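Long-range contact in acetylene hydratase Ahy (Pelobacter acetylenicus, PDB 2E7Z), which catalyses the hydration of acetylene to acetaldehyde with a tungsten-bis(molybdopterin guanine dinucleotide) cofactor and a [4Fe-4S] cluster: residues A421-A426 with N695-L700. Numbering follows the deposited sequence.
With MGD (2-amino-5,6-dimercapto-7-methyl-3,7,8a,9-tetrahydro-8-oxa-1,3,9,10-tetraaza-anthracen-4-one guanosine dinucleotide), chain E.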
loop_
_atom_site.group_PDB
_atom_site.type_symbol
_atom_site.label_atom_id
_atom_site.label_comp_id
_atom_site.label_asym_id
_atom_site.label_seq_id
_atom_site.Cartn_x
_atom_site.Cartn_y
_atom_site.Cartn_z
ATOM N N ALA A 421 5.546 -8.869 7.025
ATOM C CA ALA A 421 5.500 -10.308 7.227
ATOM C C ALA A 421 6.240 -10.639 8.532
ATOM O O ALA A 421 6.583 -9.739 9.309
ATOM C CB ALA A 421 6.115 -11.022 6.036
ATOM N N ASN A 422 6.457 -11.931 8.794
ATOM C CA ASN A 422 7.350 -12.389 9.862
ATOM C C ASN A 422 7.222 -11.508 11.125
ATOM O O ASN A 422 8.192 -10.866 11.557
ATOM C CB ASN A 422 8.790 -12.483 9.340
ATOM C CG ASN A 422 9.695 -13.267 10.295
ATOM O OD1 ASN A 422 9.250 -13.757 11.350
ATOM N ND2 ASN A 422 10.963 -13.375 9.934
ATOM N N GLN A 423 6.024 -11.503 11.697
ATOM C CA GLN A 423 5.723 -10.669 12.833
ATOM C C GLN A 423 6.618 -10.985 14.020
ATOM O O GLN A 423 6.946 -10.097 14.791
ATOM C CB GLN A 423 4.256 -10.826 13.196
ATOM C CG GLN A 423 3.790 -9.938 14.350
ATOM C CD GLN A 423 2.284 -9.921 14.409
ATOM O OE1 GLN A 423 1.636 -9.800 13.377
ATOM N NE2 GLN A 423 1.723 -10.019 15.610
ATOM N N GLN A 424 7.012 -12.246 14.173
ATOM C CA GLN A 424 7.899 -12.600 15.284
ATOM C C GLN A 424 9.231 -11.823 15.168
ATOM O O GLN A 424 9.818 -11.419 16.180
ATOM C CB GLN A 424 8.123 -14.112 15.286
ATOM C CG GLN A 424 6.860 -14.925 15.289
ATOM C CD GLN A 424 6.257 -15.319 13.896
ATOM O OE1 GLN A 424 6.386 -14.631 12.847
ATOM N NE2 GLN A 424 5.563 -16.439 13.911
ATOM N N ASN A 425 9.740 -11.657 13.950
ATOM C CA ASN A 425 11.005 -10.982 13.763
ATOM C C ASN A 425 10.816 -9.475 13.951
ATOM O O ASN A 425 11.702 -8.797 14.446
ATOM C CB ASN A 425 11.601 -11.302 12.387
ATOM C CG ASN A 425 13.029 -10.955 12.312
ATOM O OD1 ASN A 425 13.806 -11.283 13.226
ATOM N ND2 ASN A 425 13.413 -10.295 11.218
ATOM N N ALA A 426 9.657 -8.950 13.562
ATOM C CA ALA A 426 9.407 -7.541 13.795
ATOM C C ALA A 426 9.387 -7.281 15.305
ATOM O O ALA A 426 9.941 -6.286 15.755
ATOM C CB ALA A 426 8.128 -7.081 13.126
ATOM N N ASN A 695 -3.073 -11.923 14.044
ATOM C CA ASN A 695 -2.674 -11.219 12.840
ATOM C C ASN A 695 -2.045 -12.163 11.839
ATOM O O ASN A 695 -1.267 -13.061 12.220
ATOM C CB ASN A 695 -1.671 -10.101 13.151
ATOM C CG ASN A 695 -1.464 -9.191 11.974
ATOM O OD1 ASN A 695 -0.311 -8.926 11.534
ATOM N ND2 ASN A 695 -2.546 -8.722 11.427
ATOM N N ASP A 696 -2.329 -11.924 10.553
ATOM C CA ASP A 696 -1.781 -12.756 9.478
ATOM C C ASP A 696 -0.248 -12.794 9.439
ATOM O O ASP A 696 0.336 -13.802 9.055
ATOM C CB ASP A 696 -2.345 -12.373 8.097
ATOM C CG ASP A 696 -2.018 -10.950 7.675
ATOM O OD1 ASP A 696 -1.968 -10.058 8.553
ATOM O OD2 ASP A 696 -1.825 -10.719 6.464
ATOM N N ALA A 697 0.406 -11.707 9.842
ATOM C CA ALA A 697 1.874 -11.672 9.731
ATOM C C ALA A 697 2.548 -12.713 10.616
ATOM O O ALA A 697 3.732 -13.020 10.426
ATOM C CB ALA A 697 2.395 -10.277 9.998
ATOM N N MET A 698 1.797 -13.273 11.582
ATOM C CA MET A 698 2.319 -14.385 12.373
ATOM C C MET A 698 2.675 -15.622 11.535
ATOM O O MET A 698 3.446 -16.464 11.974
ATOM C CB MET A 698 1.332 -14.793 13.480
ATOM C CG MET A 698 1.187 -13.787 14.643
ATOM S SD MET A 698 2.763 -13.481 15.474
ATOM C CE MET A 698 3.104 -15.123 16.124
ATOM N N VAL A 699 2.065 -15.760 10.361
ATOM C CA VAL A 699 2.206 -16.995 9.587
ATOM C C VAL A 699 2.882 -16.796 8.268
ATOM O O VAL A 699 2.975 -17.742 7.486
ATOM C CB VAL A 699 0.814 -17.693 9.377
ATOM C CG1 VAL A 699 0.032 -17.675 10.663
ATOM C CG2 VAL A 699 0.002 -17.055 8.239
ATOM N N LEU A 700 3.400 -15.582 8.048
ATOM C CA LEU A 700 3.996 -15.233 6.764
ATOM C C LEU A 700 5.501 -15.203 6.826
ATOM O O LEU A 700 6.082 -14.323 7.459
ATOM C CB LEU A 700 3.459 -13.885 6.258
ATOM C CG LEU A 700 1.943 -13.839 6.047
ATOM C CD1 LEU A 700 1.493 -12.386 5.836
ATOM C CD2 LEU A 700 1.475 -14.744 4.910
HETATM P PB MGD E . -1.970 -0.320 9.787
HETATM O O1B MGD E . -0.830 -1.307 9.806
HETATM O O2B MGD E . -3.308 -0.722 10.289
HETATM O O3B MGD E . -2.223 0.251 8.310
HETATM O O3A MGD E . -0.757 -0.140 6.308
HETATM P PA MGD E . -1.267 1.038 7.286
HETATM O O1A MGD E . -2.173 2.000 6.578
HETATM O O2A MGD E . -0.036 1.539 7.979
HETATM O "O5'" MGD E . -1.453 0.959 10.622
HETATM C "C5'" MGD E . -2.106 2.205 10.451
HETATM C "C4'" MGD E . -2.001 2.925 11.781
HETATM O "O4'" MGD E . -2.374 4.292 11.553
HETATM C "C3'" MGD E . -3.003 2.439 12.823
HETATM O "O3'" MGD E . -2.289 2.046 14.007
HETATM C "C2'" MGD E . -3.960 3.620 13.094
HETATM O "O2'" MGD E . -4.437 3.760 14.447
HETATM C "C1'" MGD E . -3.087 4.785 12.711
HETATM N N9 MGD E . -3.777 5.990 12.226
HETATM C C8 MGD E . -4.870 6.054 11.426
HETATM N N7 MGD E . -5.156 7.326 11.107
HETATM C C5 MGD E . -4.184 8.090 11.654
HETATM C C6 MGD E . -3.858 9.504 11.711
HETATM O O6 MGD E . -4.562 10.356 11.130
HETATM N N1 MGD E . -2.741 9.830 12.384
HETATM C C2 MGD E . -1.983 8.982 13.071
HETATM N N2 MGD E . -0.876 9.454 13.713
HETATM N N3 MGD E . -2.227 7.675 13.070
HETATM C C4 MGD E . -3.289 7.210 12.382
HETATM C C10 MGD E . -1.586 -0.489 5.199
HETATM C C11 MGD E . -0.734 -1.322 4.266
HETATM O O11 MGD E . -0.474 -2.538 4.965
HETATM C C12 MGD E . -1.477 -1.585 2.979
HETATM S S12 MGD E . -2.110 -0.247 2.122
HETATM C C13 MGD E . -1.587 -2.830 2.487
HETATM S S13 MGD E . -2.523 -3.181 1.108
HETATM C C14 MGD E . -0.919 -4.015 3.115
HETATM N N15 MGD E . -1.874 -4.917 3.740
HETATM C C16 MGD E . -1.295 -5.948 4.421
HETATM C C17 MGD E . -1.889 -7.285 4.559
HETATM O O17 MGD E . -2.989 -7.549 4.024
HETATM N N18 MGD E . -1.202 -8.205 5.265
HETATM C C19 MGD E . -0.002 -7.956 5.847
HETATM N N19 MGD E . 0.632 -8.919 6.549
HETATM N N20 MGD E . 0.578 -6.751 5.780
HETATM C C21 MGD E . 0.002 -5.756 5.093
HETATM N N22 MGD E . 0.614 -4.571 5.011
HETATM C C23 MGD E . 0.124 -3.528 4.134
#
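Gln423 and Gln424, in the first turn of helix 423-431 of this DMSO reductase-family fold, meet the 3-10 turn 696-698, whose Asp696 binds the pterin of MGD. Gln423 N gives a nearly straight hydrogen bond to Ala697 O at 3.0 Å. One residue earlier, Asn422 N is hydrogen-bonded to Leu700 O at 2.8 Å. The chain of Gln424 turns at chi2 (90°), swinging CD toward Met698; NE2 then gives Met698 O a bent hydrogen bond of 2.9 Å, while Met698 CE packs on CG and NE2 of Gln424. An alanine at Gln424 would probably leave Met698 O without this donor and Met698 CE with less to lie against. Gln423 runs extended past Ala697 CB to the sulfur of Met698, with NE2 3.6 Å from SD, and NE2 also makes a weak bond to Ala691 O. Asn422 is the N-cap: its OD1 accepts a weak bond from Asn425 N, and its ND2 is held by Asp702. The contact ties the molybdopterin oxidoreductase region to the dinucleotide-binding domain beside the cofactor. There His673 ND1 is hydrogen-bonded to Asp696 OD1, and Asp696 OD2 accepts from both N18 and N19 of MGD, at 2.9 and 3.0 Å.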